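Local coordinates for beta-L-arabinobiosidase (Bacteroides thetaiotaomicron, PDB 5MQR), which probably hydrolyses glycosidic bonds in plant pectin, as a beta-L-arabinobiosidase and arabinofuranosidase, and may have exo-alpha-sialidase activity, at residues G713-E718 and Y1015-T1020; W735-D740 and L772-D777; K749-N754 and V801-E806. All coordinates share one frame; numbering follows the deposited sequence.

Contact 1 (G713-E718 and Y1015-T1020); sequences GHHIYE and YYNHST
H714 on helix 712-719 and S1019 in the irregular segment 1015-1020 bring their CA atoms to 5.4 Å, the closest CA pair across the two segments. The contact is buried inside the helical glycoside hydrolase domain, consistent with the alpha-barrel of six-hairpin glycosidases. The loop here leads into helix 1022-1029. S1019 CA lies over one face of the H714 imidazole in a CH-pi contact, 4.0 Å from the ring centroid. S1019 OG is held by R675 of helix 666-680, and helix 948-964 also packs against H714. The next helix residue, H715, donates from NE2 to N1017 O at 2.9 Å. The bond is nearly straight, at 170°, and lies in the imidazole plane. It reaches the carbonyl from above its plane. N1017 ND2 lies over one face of the same ring, the amide and ring planes 27° apart. H715 NE2 and N1017 ND2 come to 3.3 Å without bonding. N1017 ND2 instead donates to T693 O, which probably fixes the rotation of the amide. E718 has CG anti to its backbone N (chi1 -167°), then bends at chi2. This brings OE1 up to T1020, the two side chains crossing at a slant. There OE1 accepts from the backbone N of F1021 and D1023, and OE2 from that of N1022, so the acid holds the start of helix 1022-1029. E718 OE1 is also 3.3 Å from T1020 CB. The methyl CG2 of T1020 sits 3.6 Å from H714 ND1 and 3.3 Å from H714 O.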
ATOM      1  N   GLY A 713      29.014  20.469   8.249  1.00 23.14           N
ATOM      2  CA  GLY A 713      28.089  20.529   7.107  1.00 23.16           C
ATOM      3  C   GLY A 713      27.433  19.179   6.790  1.00 22.86           C
ATOM      4  O   GLY A 713      26.215  19.097   6.674  1.00 22.44           O
ATOM      5  N   HIS A 714      28.258  18.127   6.702  1.00 23.07           N
ATOM      6  CA  HIS A 714      27.788  16.750   6.586  1.00 23.03           C
ATOM      7  C   HIS A 714      26.914  16.347   7.777  1.00 23.03           C
ATOM      8  O   HIS A 714      25.873  15.720   7.572  1.00 22.87           O
ATOM      9  CB  HIS A 714      28.958  15.751   6.498  1.00 23.15           C
ATOM     10  CG  HIS A 714      29.725  15.788   5.209  1.00 23.82           C
ATOM     11  ND1 HIS A 714      29.121  15.865   3.971  1.00 24.08           N
ATOM     12  CD2 HIS A 714      31.053  15.689   4.968  1.00 24.61           C
ATOM     13  CE1 HIS A 714      30.042  15.826   3.025  1.00 24.67           C
ATOM     14  NE2 HIS A 714      31.227  15.727   3.601  1.00 24.97           N
ATOM     15  N   HIS A 715      27.344  16.673   9.007  1.00 22.70           N
ATOM     16  CA  HIS A 715      26.561  16.339  10.215  1.00 22.39           C
ATOM     17  C   HIS A 715      25.137  16.876  10.141  1.00 21.84           C
ATOM     18  O   HIS A 715      24.185  16.179  10.481  1.00 20.58           O
ATOM     19  CB  HIS A 715      27.222  16.827  11.513  1.00 23.05           C
ATOM     20  CG  HIS A 715      28.561  16.210  11.772  1.00 23.76           C
ATOM     21  ND1 HIS A 715      29.469  16.748  12.655  1.00 24.33           N
ATOM     22  CD2 HIS A 715      29.164  15.122  11.223  1.00 23.78           C
ATOM     23  CE1 HIS A 715      30.564  16.002  12.658  1.00 24.46           C
ATOM     24  NE2 HIS A 715      30.401  15.005  11.801  1.00 23.68           N
ATOM     25  N   ILE A 716      25.001  18.110   9.674  1.00 21.99           N
ATOM     26  CA  ILE A 716      23.695  18.747   9.588  1.00 21.90           C
ATOM     27  C   ILE A 716      22.883  18.152   8.447  1.00 21.43           C
ATOM     28  O   ILE A 716      21.688  17.896   8.609  1.00 21.07           O
ATOM     29  CB  ILE A 716      23.817  20.273   9.452  1.00 22.03           C
ATOM     30  CG1 ILE A 716      24.465  20.839  10.716  1.00 22.41           C
ATOM     31  CG2 ILE A 716      22.456  20.906   9.221  1.00 21.91           C
ATOM     32  CD1 ILE A 716      24.999  22.244  10.571  1.00 22.72           C
ATOM     33  N   TYR A 717      23.517  17.958   7.295  1.00 21.52           N
ATOM     34  CA  TYR A 717      22.812  17.384   6.130  1.00 21.37           C
ATOM     35  C   TYR A 717      22.282  15.971   6.431  1.00 21.25           C
ATOM     36  O   TYR A 717      21.188  15.611   5.992  1.00 20.81           O
ATOM     37  CB  TYR A 717      23.679  17.380   4.869  1.00 21.29           C
ATOM     38  CG  TYR A 717      23.529  18.596   3.940  1.00 21.95           C
ATOM     39  CD1 TYR A 717      24.116  19.822   4.232  1.00 22.10           C
ATOM     40  CD2 TYR A 717      22.833  18.486   2.724  1.00 21.95           C
ATOM     41  CE1 TYR A 717      23.993  20.895   3.362  1.00 22.40           C
ATOM     42  CE2 TYR A 717      22.713  19.545   1.860  1.00 22.08           C
ATOM     43  CZ  TYR A 717      23.280  20.759   2.180  1.00 22.59           C
ATOM     44  OH  TYR A 717      23.110  21.812   1.293  1.00 22.91           O
ATOM     45  N   GLU A 718      23.043  15.180   7.187  1.00 21.15           N
ATOM     46  CA  GLU A 718      22.597  13.854   7.575  1.00 20.77           C
ATOM     47  C   GLU A 718      21.563  13.912   8.684  1.00 20.89           C
ATOM     48  O   GLU A 718      20.534  13.238   8.603  1.00 20.63           O
ATOM     49  CB  GLU A 718      23.752  12.981   8.034  1.00 20.75           C
ATOM     50  CG  GLU A 718      23.422  11.484   8.150  1.00 20.25           C
ATOM     51  CD  GLU A 718      23.609  10.719   6.842  1.00 20.13           C
ATOM     52  OE1 GLU A 718      23.571  11.356   5.760  1.00 19.59           O
ATOM     53  OE2 GLU A 718      23.812   9.480   6.894  1.00 19.34           O
ATOM     54  N   TYR A1015      33.451   3.602  13.183  1.00 22.02           N
ATOM     55  CA  TYR A1015      32.247   4.438  13.269  1.00 22.00           C
ATOM     56  C   TYR A1015      32.527   5.914  12.962  1.00 22.30           C
ATOM     57  O   TYR A1015      31.905   6.790  13.554  1.00 23.04           O
ATOM     58  CB  TYR A1015      31.567   4.301  14.657  1.00 22.22           C
ATOM     59  CG  TYR A1015      31.499   2.866  15.158  1.00 22.51           C
ATOM     60  CD1 TYR A1015      30.829   1.874  14.425  1.00 22.12           C
ATOM     61  CD2 TYR A1015      32.114   2.494  16.341  1.00 23.22           C
ATOM     62  CE1 TYR A1015      30.786   0.559  14.854  1.00 22.21           C
ATOM     63  CE2 TYR A1015      32.063   1.174  16.783  1.00 23.62           C
ATOM     64  CZ  TYR A1015      31.406   0.215  16.029  1.00 23.23           C
ATOM     65  OH  TYR A1015      31.372  -1.077  16.493  1.00 23.56           O
ATOM     66  N   TYR A1016      33.433   6.191  12.025  1.00 21.61           N
ATOM     67  CA  TYR A1016      33.794   7.561  11.699  1.00 21.36           C
ATOM     68  C   TYR A1016      32.592   8.352  11.148  1.00 20.71           C
ATOM     69  O   TYR A1016      31.818   7.875  10.321  1.00 20.32           O
ATOM     70  CB  TYR A1016      34.954   7.553  10.703  1.00 22.01           C
ATOM     71  CG  TYR A1016      35.792   8.808  10.620  1.00 22.85           C
ATOM     72  CD1 TYR A1016      36.294   9.436  11.781  1.00 23.37           C
ATOM     73  CD2 TYR A1016      36.148   9.347   9.383  1.00 22.88           C
ATOM     74  CE1 TYR A1016      37.066  10.569  11.692  1.00 23.29           C
ATOM     75  CE2 TYR A1016      36.949  10.460   9.305  1.00 23.29           C
ATOM     76  CZ  TYR A1016      37.390  11.076  10.464  1.00 23.59           C
ATOM     77  OH  TYR A1016      38.171  12.209  10.387  1.00 23.93           O
ATOM     78  N   ASN A1017      32.457   9.574  11.624  1.00 20.63           N
ATOM     79  CA  ASN A1017      31.338  10.431  11.287  1.00 20.32           C
ATOM     80  C   ASN A1017      31.858  11.693  10.612  1.00 20.35           C
ATOM     81  O   ASN A1017      32.062  12.719  11.257  1.00 20.21           O
ATOM     82  CB  ASN A1017      30.548  10.763  12.553  1.00 20.42           C
ATOM     83  CG  ASN A1017      29.339  11.623  12.263  1.00 20.37           C
ATOM     84  OD1 ASN A1017      28.783  11.576  11.146  1.00 20.30           O
ATOM     85  ND2 ASN A1017      28.943  12.448  13.238  1.00 20.32           N
ATOM     86  N   HIS A1018      32.040  11.578   9.304  1.00 20.33           N
ATOM     87  CA  HIS A1018      32.819  12.505   8.515  1.00 21.07           C
ATOM     88  C   HIS A1018      32.292  12.530   7.086  1.00 21.19           C
ATOM     89  O   HIS A1018      33.016  12.813   6.146  1.00 21.90           O
ATOM     90  CB  HIS A1018      34.256  11.968   8.551  1.00 21.60           C
ATOM     91  CG  HIS A1018      35.305  12.902   8.067  1.00 21.96           C
ATOM     92  ND1 HIS A1018      36.126  12.588   7.007  1.00 22.45           N
ATOM     93  CD2 HIS A1018      35.753  14.086   8.552  1.00 22.53           C
ATOM     94  CE1 HIS A1018      37.009  13.555   6.831  1.00 22.32           C
ATOM     95  NE2 HIS A1018      36.802  14.479   7.749  1.00 22.63           N
ATOM     96  N   SER A1019      31.003  12.274   6.932  1.00 20.85           N
ATOM     97  CA  SER A1019      30.401  12.066   5.624  1.00 20.85           C
ATOM     98  C   SER A1019      28.904  11.958   5.793  1.00 20.41           C
ATOM     99  O   SER A1019      28.390  11.822   6.910  1.00 19.75           O
ATOM    100  CB  SER A1019      30.897  10.749   4.980  1.00 20.82           C
ATOM    101  OG  SER A1019      30.493   9.611   5.753  1.00 20.19           O
ATOM    102  N   THR A1020      28.208  12.018   4.667  1.00 20.63           N
ATOM    103  CA  THR A1020      26.790  11.656   4.628  1.00 20.26           C
ATOM    104  C   THR A1020      26.655  10.317   3.902  1.00 20.04           C
ATOM    105  O   THR A1020      27.571   9.854   3.202  1.00 19.46           O
ATOM    106  CB  THR A1020      25.920  12.746   3.960  1.00 20.26           C
ATOM    107  OG1 THR A1020      26.255  12.890   2.581  1.00 19.98           O
ATOM    108  CG2 THR A1020      26.067  14.103   4.670  1.00 20.52           C
TER

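Contact 2 (W735-D740 and L772-D777); sequences WYRGND and LDMTKD
A salt-bridge network of R737, D773 and D777 ties helix 726-737 to helix 768-788 within the helical glycoside hydrolase domain. R737 carries it with an extended chain that sets the guanidinium between the two acids. D777 is gripped from the side: R737 NE meets D777 OD2 at 3.2 Å and R737 NH2 meets D777 OD1 at 2.8 Å. Both bonds are almost straight, and both acceptors lie in the guanidinium plane. The D777 carboxylate is turned 41° from that plane, so each of its oxygens is met from above. D773 is gripped end-on: R737 NH1 and NH2 both reach D773 OD2 at 2.9 Å. Its carboxylate stands nearly perpendicular to the guanidinium, and NH1 uses the syn lone pair. NH2 also makes a weak bond to D773 O. Four nitrogen-to-carboxylate bonds thus fix the rotation of the group. A leucine in place of R737 would probably leave D773 and D777 as two close negative charges without their shared mate. The selenomethionine M774 lies between this polar cluster and Y736. Its SE sits over a guanidinium face, 3.9 Å from R737 NH2. Bends at chi2 (-63°) and chi3 (-62°) carry its methyl CE over one face of the Y736 ring, 3.5 Å from the centroid. This is a CH-pi contact, and SE adds a longer, oblique Met-aromatic one. Y736 OH bonds to E781, farther along helix 768-788. M774 also packs on I732 and H733 of helix 726-737, so its side chain lies against that helix beyond Y736.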
ATOM      1  N   TRP A 735      27.816  24.315  18.985  1.00 27.03           N
ATOM      2  CA  TRP A 735      28.863  24.903  18.146  1.00 26.96           C
ATOM      3  C   TRP A 735      28.876  26.423  18.227  1.00 27.65           C
ATOM      4  O   TRP A 735      29.959  27.006  18.324  1.00 28.32           O
ATOM      5  CB  TRP A 735      28.767  24.472  16.667  1.00 26.09           C
ATOM      6  CG  TRP A 735      29.409  23.181  16.374  1.00 25.25           C
ATOM      7  CD1 TRP A 735      28.787  22.029  16.001  1.00 24.68           C
ATOM      8  CD2 TRP A 735      30.805  22.881  16.442  1.00 25.38           C
ATOM      9  NE1 TRP A 735      29.707  21.030  15.825  1.00 24.41           N
ATOM     10  CE2 TRP A 735      30.956  21.522  16.107  1.00 25.04           C
ATOM     11  CE3 TRP A 735      31.939  23.626  16.752  1.00 25.95           C
ATOM     12  CZ2 TRP A 735      32.205  20.900  16.058  1.00 25.06           C
ATOM     13  CZ3 TRP A 735      33.176  23.003  16.717  1.00 25.98           C
ATOM     14  CH2 TRP A 735      33.298  21.663  16.354  1.00 25.67           C
ATOM     15  N   TYR A 736      27.704  27.055  18.197  1.00 27.69           N
ATOM     16  CA  TYR A 736      27.640  28.527  18.044  1.00 28.76           C
ATOM     17  C   TYR A 736      27.526  29.309  19.353  1.00 29.84           C
ATOM     18  O   TYR A 736      27.851  30.499  19.391  1.00 30.93           O
ATOM     19  CB  TYR A 736      26.520  28.927  17.082  1.00 28.21           C
ATOM     20  CG  TYR A 736      26.849  28.577  15.651  1.00 27.65           C
ATOM     21  CD1 TYR A 736      26.518  27.333  15.119  1.00 26.88           C
ATOM     22  CD2 TYR A 736      27.508  29.487  14.823  1.00 27.94           C
ATOM     23  CE1 TYR A 736      26.832  27.002  13.802  1.00 26.73           C
ATOM     24  CE2 TYR A 736      27.831  29.162  13.511  1.00 27.56           C
ATOM     25  CZ  TYR A 736      27.480  27.925  12.999  1.00 26.90           C
ATOM     26  OH  TYR A 736      27.791  27.601  11.710  1.00 26.25           O
ATOM     27  N   ARG A 737      27.054  28.655  20.410  1.00 30.29           N
ATOM     28  CA  ARG A 737      26.836  29.315  21.694  1.00 31.51           C
ATOM     29  C   ARG A 737      27.407  28.555  22.881  1.00 31.99           C
ATOM     30  O   ARG A 737      27.215  28.960  24.016  1.00 32.14           O
ATOM     31  CB  ARG A 737      25.339  29.525  21.889  1.00 31.40           C
ATOM     32  CG  ARG A 737      24.745  30.461  20.849  1.00 31.54           C
ATOM     33  CD  ARG A 737      23.281  30.207  20.639  1.00 31.25           C
ATOM     34  NE  ARG A 737      22.783  30.956  19.489  1.00 31.59           N
ATOM     35  CZ  ARG A 737      21.498  31.091  19.164  1.00 31.25           C
ATOM     36  NH1 ARG A 737      20.550  30.515  19.887  1.00 30.78           N
ATOM     37  NH2 ARG A 737      21.164  31.815  18.102  1.00 31.36           N
ATOM     38  N   GLY A 738      28.146  27.484  22.634  1.00 32.44           N
ATOM     39  CA  GLY A 738      28.547  26.601  23.715  1.00 33.51           C
ATOM     40  C   GLY A 738      29.854  26.958  24.375  1.00 34.32           C
ATOM     41  O   GLY A 738      30.309  26.211  25.216  1.00 34.96           O
ATOM     42  N   ASN A 739      30.462  28.077  23.991  1.00 35.81           N
ATOM     43  CA  ASN A 739      31.741  28.534  24.534  1.00 37.63           C
ATOM     44  C   ASN A 739      31.526  29.890  25.238  1.00 39.74           C
ATOM     45  O   ASN A 739      31.739  30.952  24.643  1.00 39.58           O
ATOM     46  CB  ASN A 739      32.760  28.634  23.389  1.00 37.35           C
ATOM     47  CG  ASN A 739      34.088  29.252  23.814  1.00 38.07           C
ATOM     48  OD1 ASN A 739      34.490  29.170  24.968  1.00 39.29           O
ATOM     49  ND2 ASN A 739      34.776  29.864  22.863  1.00 37.78           N
ATOM     50  N   ASP A 740      31.093  29.834  26.501  1.00 42.30           N
ATOM     51  CA  ASP A 740      30.678  31.032  27.276  1.00 44.49           C
ATOM     52  C   ASP A 740      29.646  31.869  26.508  1.00 42.86           C
ATOM     53  O   ASP A 740      29.803  33.090  26.372  1.00 43.83           O
ATOM     54  CB  ASP A 740      31.897  31.908  27.677  1.00 47.99           C
ATOM     55  CG  ASP A 740      32.849  31.191  28.631  1.00 51.45           C
ATOM     56  OD1 ASP A 740      32.351  30.641  29.648  1.00 55.33           O
ATOM     57  OD2 ASP A 740      34.084  31.181  28.380  1.00 52.79           O
ATOM     58  N   LEU A 772      15.518  31.550  11.930  1.00 33.44           N
ATOM     59  CA  LEU A 772      15.574  33.019  12.106  1.00 34.54           C
ATOM     60  C   LEU A 772      16.478  33.413  13.274  1.00 34.67           C
ATOM     61  O   LEU A 772      17.281  34.363  13.164  1.00 34.45           O
ATOM     62  CB  LEU A 772      14.178  33.627  12.294  1.00 35.48           C
ATOM     63  CG  LEU A 772      13.198  33.552  11.097  1.00 36.13           C
ATOM     64  CD1 LEU A 772      11.784  34.007  11.462  1.00 36.54           C
ATOM     65  CD2 LEU A 772      13.702  34.378   9.926  1.00 37.07           C
ATOM     66  N   ASP A 773      16.381  32.653  14.368  1.00 33.64           N
ATOM     67  CA  ASP A 773      17.211  32.880  15.560  1.00 33.83           C
ATOM     68  C   ASP A 773      18.721  32.599  15.364  1.00 33.26           C
ATOM     69  O   ASP A 773      19.526  33.119  16.112  1.00 33.32           O
ATOM     70  CB  ASP A 773      16.651  32.070  16.747  1.00 33.36           C
ATOM     71  CG  ASP A 773      17.486  32.209  18.008  1.00 33.62           C
ATOM     72  OD1 ASP A 773      17.380  33.243  18.711  1.00 33.97           O
ATOM     73  OD2 ASP A 773      18.273  31.273  18.270  1.00 33.65           O
HETATM   74  N   MSE A 774      19.081  31.779  14.375  1.00 33.31           N
HETATM   75  CA  MSE A 774      20.490  31.444  14.051  1.00 34.19           C
HETATM   76  C   MSE A 774      21.159  32.385  13.056  1.00 34.99           C
HETATM   77  O   MSE A 774      22.365  32.295  12.831  1.00 33.81           O
HETATM   78  CB  MSE A 774      20.572  30.006  13.488  1.00 33.72           C
HETATM   79  CG  MSE A 774      20.757  28.959  14.585  1.00 33.96           C
HETATM   80 SE   MSE A 774      22.444  29.179  15.568  1.00 37.14          SE
HETATM   81  CE  MSE A 774      23.704  28.898  14.069  1.00 35.50           C
ATOM     82  N   THR A 775      20.376  33.288  12.463  1.00 36.12           N
ATOM     83  CA  THR A 775      20.822  34.180  11.378  1.00 37.72           C
ATOM     84  C   THR A 775      22.039  35.053  11.773  1.00 37.82           C
ATOM     85  O   THR A 775      23.037  35.063  11.054  1.00 38.50           O
ATOM     86  CB  THR A 775      19.590  34.977  10.832  1.00 38.66           C
ATOM     87  OG1 THR A 775      18.872  34.132   9.909  1.00 39.88           O
ATOM     88  CG2 THR A 775      19.937  36.229  10.165  1.00 39.65           C
ATOM     89  N   LYS A 776      21.969  35.749  12.906  1.00 37.94           N
ATOM     90  CA  LYS A 776      23.087  36.583  13.354  1.00 39.16           C
ATOM     91  C   LYS A 776      24.364  35.787  13.574  1.00 36.68           C
ATOM     92  O   LYS A 776      25.427  36.223  13.153  1.00 35.32           O
ATOM     93  CB  LYS A 776      22.742  37.344  14.635  1.00 42.40           C
ATOM     94  CG  LYS A 776      21.710  38.431  14.413  1.00 45.54           C
ATOM     95  CD  LYS A 776      21.547  39.319  15.649  1.00 48.37           C
ATOM     96  CE  LYS A 776      20.176  39.988  15.688  1.00 49.99           C
ATOM     97  NZ  LYS A 776      20.280  41.336  16.326  1.00 52.58           N
ATOM     98  N   ASP A 777      24.230  34.613  14.194  1.00 34.89           N
ATOM     99  CA  ASP A 777      25.354  33.719  14.451  1.00 34.46           C
ATOM    100  C   ASP A 777      26.046  33.317  13.159  1.00 33.41           C
ATOM    101  O   ASP A 777      27.284  33.241  13.118  1.00 32.86           O
ATOM    102  CB  ASP A 777      24.931  32.436  15.159  1.00 34.55           C
ATOM    103  CG  ASP A 777      24.197  32.687  16.451  1.00 35.70           C
ATOM    104  OD1 ASP A 777      23.003  33.113  16.377  1.00 37.45           O
ATOM    105  OD2 ASP A 777      24.796  32.430  17.526  1.00 36.23           O
TER

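Contact 3 (K749-N754 and V801-E806); sequences KFSSWN and VQDGME
S751 and D803 meet with the serine hydroxyl pointing at one carboxylate oxygen. S751 OG is modelled 2.5 Å from D803 OD1, so short that the exact length is doubtful. S751 has OG anti to its carbonyl carbon (chi1 -57°), on the side of its own backbone N. The hydroxyl therefore bonds to D803 while the N-H next to it donates to Q802 O. That backbone bond is 3.0 Å from S751 N to Q802 O, at 158°. The other oxygen of the acid, D803 OD2, takes a salt bridge from R819 and a bond from T821 OG1. Both carboxylate oxygens thus have partners, though the length of the serine bond is doubtful. Q798 NE2 is a further partner of S751 OG. The F750 ring meets G804 N at its edge, near the ring plane, with G804 N 3.9 Å from F750 CD1. F750 CE1 lies 3.8 Å from V801 O. V801 O accepts from G804 N, closing the turn there. Q802 O is shared: besides the bond from S751 N, it has a CA-H contact with F750 CA at 3.2 Å. Q802 CB and CG pack against the carbonyl oxygen of K749, with Q802 CG 3.5 Å from K749 O. K749 itself reaches to within about 4 Å of a bound HEPES molecule with its side chain. The arrangement joins two inter-helix loops of the helical domain. The first loop ends in an ST turn, S752 OG accepting from N754 N, just where W753 takes the N-cap position of helix 754-765.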
ATOM      1  N   LYS A 749      39.414  26.531  12.594  1.00 33.48           N
ATOM      2  CA  LYS A 749      40.388  25.560  12.106  1.00 33.11           C
ATOM      3  C   LYS A 749      39.943  24.819  10.852  1.00 32.01           C
ATOM      4  O   LYS A 749      40.752  24.137  10.246  1.00 30.70           O
ATOM      5  CB  LYS A 749      40.744  24.533  13.202  1.00 33.63           C
ATOM      6  CG  LYS A 749      41.400  25.112  14.457  1.00 35.05           C
ATOM      7  CD  LYS A 749      42.768  25.694  14.155  1.00 36.40           C
ATOM      8  CE  LYS A 749      43.449  26.193  15.419  1.00 38.22           C
ATOM      9  NZ  LYS A 749      44.515  27.175  15.053  1.00 39.53           N
ATOM     10  N   PHE A 750      38.669  24.934  10.477  1.00 31.36           N
ATOM     11  CA  PHE A 750      38.167  24.256   9.290  1.00 30.95           C
ATOM     12  C   PHE A 750      37.185  25.105   8.498  1.00 30.67           C
ATOM     13  O   PHE A 750      36.342  25.813   9.075  1.00 30.12           O
ATOM     14  CB  PHE A 750      37.508  22.923   9.662  1.00 30.84           C
ATOM     15  CG  PHE A 750      38.465  21.913  10.227  1.00 30.72           C
ATOM     16  CD1 PHE A 750      39.300  21.185   9.387  1.00 31.41           C
ATOM     17  CD2 PHE A 750      38.561  21.713  11.592  1.00 31.01           C
ATOM     18  CE1 PHE A 750      40.206  20.261   9.899  1.00 31.28           C
ATOM     19  CE2 PHE A 750      39.454  20.785  12.110  1.00 31.14           C
ATOM     20  CZ  PHE A 750      40.282  20.063  11.266  1.00 30.99           C
ATOM     21  N   SER A 751      37.312  25.022   7.172  1.00 30.16           N
ATOM     22  CA  SER A 751      36.396  25.668   6.265  1.00 29.82           C
ATOM     23  C   SER A 751      34.968  25.270   6.613  1.00 28.76           C
ATOM     24  O   SER A 751      34.722  24.201   7.188  1.00 27.44           O
ATOM     25  CB  SER A 751      36.691  25.278   4.817  1.00 30.10           C
ATOM     26  OG  SER A 751      38.022  25.590   4.443  1.00 30.41           O
ATOM     27  N   SER A 752      34.037  26.152   6.254  1.00 28.41           N
ATOM     28  CA  SER A 752      32.630  26.008   6.640  1.00 27.89           C
ATOM     29  C   SER A 752      31.659  26.247   5.488  1.00 26.69           C
ATOM     30  O   SER A 752      31.770  27.273   4.789  1.00 27.09           O
ATOM     31  CB  SER A 752      32.305  26.997   7.764  1.00 28.44           C
ATOM     32  OG  SER A 752      30.917  27.004   8.021  1.00 28.77           O
ATOM     33  N   TRP A 753      30.708  25.317   5.320  1.00 25.22           N
ATOM     34  CA  TRP A 753      29.478  25.577   4.552  1.00 24.65           C
ATOM     35  C   TRP A 753      28.259  25.570   5.450  1.00 24.61           C
ATOM     36  O   TRP A 753      27.158  25.259   5.024  1.00 24.24           O
ATOM     37  CB  TRP A 753      29.326  24.661   3.329  1.00 23.99           C
ATOM     38  CG  TRP A 753      29.008  23.206   3.503  1.00 23.40           C
ATOM     39  CD1 TRP A 753      27.790  22.651   3.477  1.00 22.99           C
ATOM     40  CD2 TRP A 753      29.935  22.120   3.645  1.00 23.12           C
ATOM     41  NE1 TRP A 753      27.870  21.300   3.618  1.00 22.71           N
ATOM     42  CE2 TRP A 753      29.183  20.941   3.710  1.00 22.63           C
ATOM     43  CE3 TRP A 753      31.324  22.031   3.704  1.00 23.08           C
ATOM     44  CZ2 TRP A 753      29.765  19.685   3.855  1.00 22.16           C
ATOM     45  CZ3 TRP A 753      31.907  20.779   3.844  1.00 22.83           C
ATOM     46  CH2 TRP A 753      31.130  19.625   3.928  1.00 22.42           C
ATOM     47  N   ASN A 754      28.428  26.039   6.679  1.00 24.97           N
ATOM     48  CA  ASN A 754      27.388  25.863   7.689  1.00 24.68           C
ATOM     49  C   ASN A 754      26.147  26.707   7.526  1.00 24.54           C
ATOM     50  O   ASN A 754      25.075  26.283   7.972  1.00 22.95           O
ATOM     51  CB  ASN A 754      27.954  26.056   9.084  1.00 25.22           C
ATOM     52  CG  ASN A 754      28.937  24.972   9.453  1.00 25.58           C
ATOM     53  OD1 ASN A 754      28.923  23.858   8.898  1.00 25.38           O
ATOM     54  ND2 ASN A 754      29.832  25.301  10.365  1.00 26.73           N
ATOM     55  N   VAL A 801      45.111  21.505   4.556  1.00 29.72           N
ATOM     56  CA  VAL A 801      44.923  20.934   5.909  1.00 29.76           C
ATOM     57  C   VAL A 801      43.651  21.492   6.598  1.00 29.18           C
ATOM     58  O   VAL A 801      42.928  20.764   7.282  1.00 28.63           O
ATOM     59  CB  VAL A 801      46.182  21.169   6.815  1.00 30.48           C
ATOM     60  CG1 VAL A 801      45.974  20.601   8.217  1.00 30.42           C
ATOM     61  CG2 VAL A 801      47.441  20.557   6.194  1.00 30.71           C
ATOM     62  N   GLN A 802      43.388  22.777   6.375  1.00 29.33           N
ATOM     63  CA  GLN A 802      42.243  23.481   6.967  1.00 29.06           C
ATOM     64  C   GLN A 802      40.935  23.266   6.194  1.00 28.55           C
ATOM     65  O   GLN A 802      39.893  23.627   6.706  1.00 28.80           O
ATOM     66  CB  GLN A 802      42.529  24.990   7.154  1.00 29.19           C
ATOM     67  CG  GLN A 802      43.444  25.295   8.311  1.00 29.33           C
ATOM     68  CD  GLN A 802      44.860  24.848   8.043  1.00 29.38           C
ATOM     69  OE1 GLN A 802      45.415  25.117   6.976  1.00 29.51           O
ATOM     70  NE2 GLN A 802      45.444  24.141   8.994  1.00 29.14           N
ATOM     71  N   ASP A 803      40.994  22.682   4.991  1.00 28.27           N
ATOM     72  CA  ASP A 803      39.824  22.003   4.404  1.00 28.18           C
ATOM     73  C   ASP A 803      39.646  20.583   4.927  1.00 27.71           C
ATOM     74  O   ASP A 803      38.736  19.900   4.485  1.00 27.57           O
ATOM     75  CB  ASP A 803      39.910  21.917   2.868  1.00 28.39           C
ATOM     76  CG  ASP A 803      39.643  23.232   2.185  1.00 28.96           C
ATOM     77  OD1 ASP A 803      38.898  24.083   2.709  1.00 29.40           O
ATOM     78  OD2 ASP A 803      40.168  23.406   1.078  1.00 29.51           O
ATOM     79  N   GLY A 804      40.476  20.137   5.871  1.00 28.02           N
ATOM     80  CA  GLY A 804      40.529  18.733   6.265  1.00 27.57           C
ATOM     81  C   GLY A 804      41.162  17.808   5.241  1.00 27.54           C
ATOM     82  O   GLY A 804      40.960  16.595   5.301  1.00 26.89           O
HETATM   83  N   MSE A 805      41.928  18.360   4.300  1.00 28.29           N
HETATM   84  CA  MSE A 805      42.409  17.585   3.169  1.00 29.13           C
HETATM   85  C   MSE A 805      43.905  17.701   3.008  1.00 30.65           C
HETATM   86  O   MSE A 805      44.417  18.040   1.934  1.00 30.46           O
HETATM   87  CB  MSE A 805      41.646  17.962   1.894  1.00 29.61           C
HETATM   88  CG  MSE A 805      40.139  18.039   2.103  1.00 29.75           C
HETATM   89 SE   MSE A 805      39.271  18.533   0.418  1.00 30.81          SE
HETATM   90  CE  MSE A 805      37.402  18.418   1.031  1.00 29.06           C
ATOM     91  N   GLU A 806      44.631  17.362   4.066  1.00 32.29           N
ATOM     92  CA  GLU A 806      46.093  17.329   3.995  1.00 34.15           C
ATOM     93  C   GLU A 806      46.632  16.385   2.895  1.00 33.58           C
ATOM     94  O   GLU A 806      46.012  15.369   2.559  1.00 31.83           O
ATOM     95  CB  GLU A 806      46.674  16.954   5.359  1.00 36.44           C
ATOM     96  CG  GLU A 806      46.448  15.505   5.755  1.00 38.35           C
ATOM     97  CD  GLU A 806      47.085  15.093   7.089  1.00 41.48           C
ATOM     98  OE1 GLU A 806      47.738  15.935   7.785  1.00 44.24           O
ATOM     99  OE2 GLU A 806      46.939  13.875   7.418  1.00 43.36           O
TER

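In the fold
All three contacts lie in the helical glycoside hydrolase domain. Contact 1 is wholly buried, joining a helix to a loop through imidazoles, an amide and a methyl group. Contacts 2 and 3 are only partly buried. Contact 2 is helix on helix and mainly ionic, with an apolar layer beneath the charges. Contact 3 is loop on loop, held by one backbone bond and a serine-acid pair. Contacts 1 and 3 touch where W753 meets H714 edge-to-face and lies against G713. E781 of helix 768-788 links contacts 2 and 3: it bonds Y736 OH, S752 OG and N754 ND2. Contacts 1 and 2 do not touch.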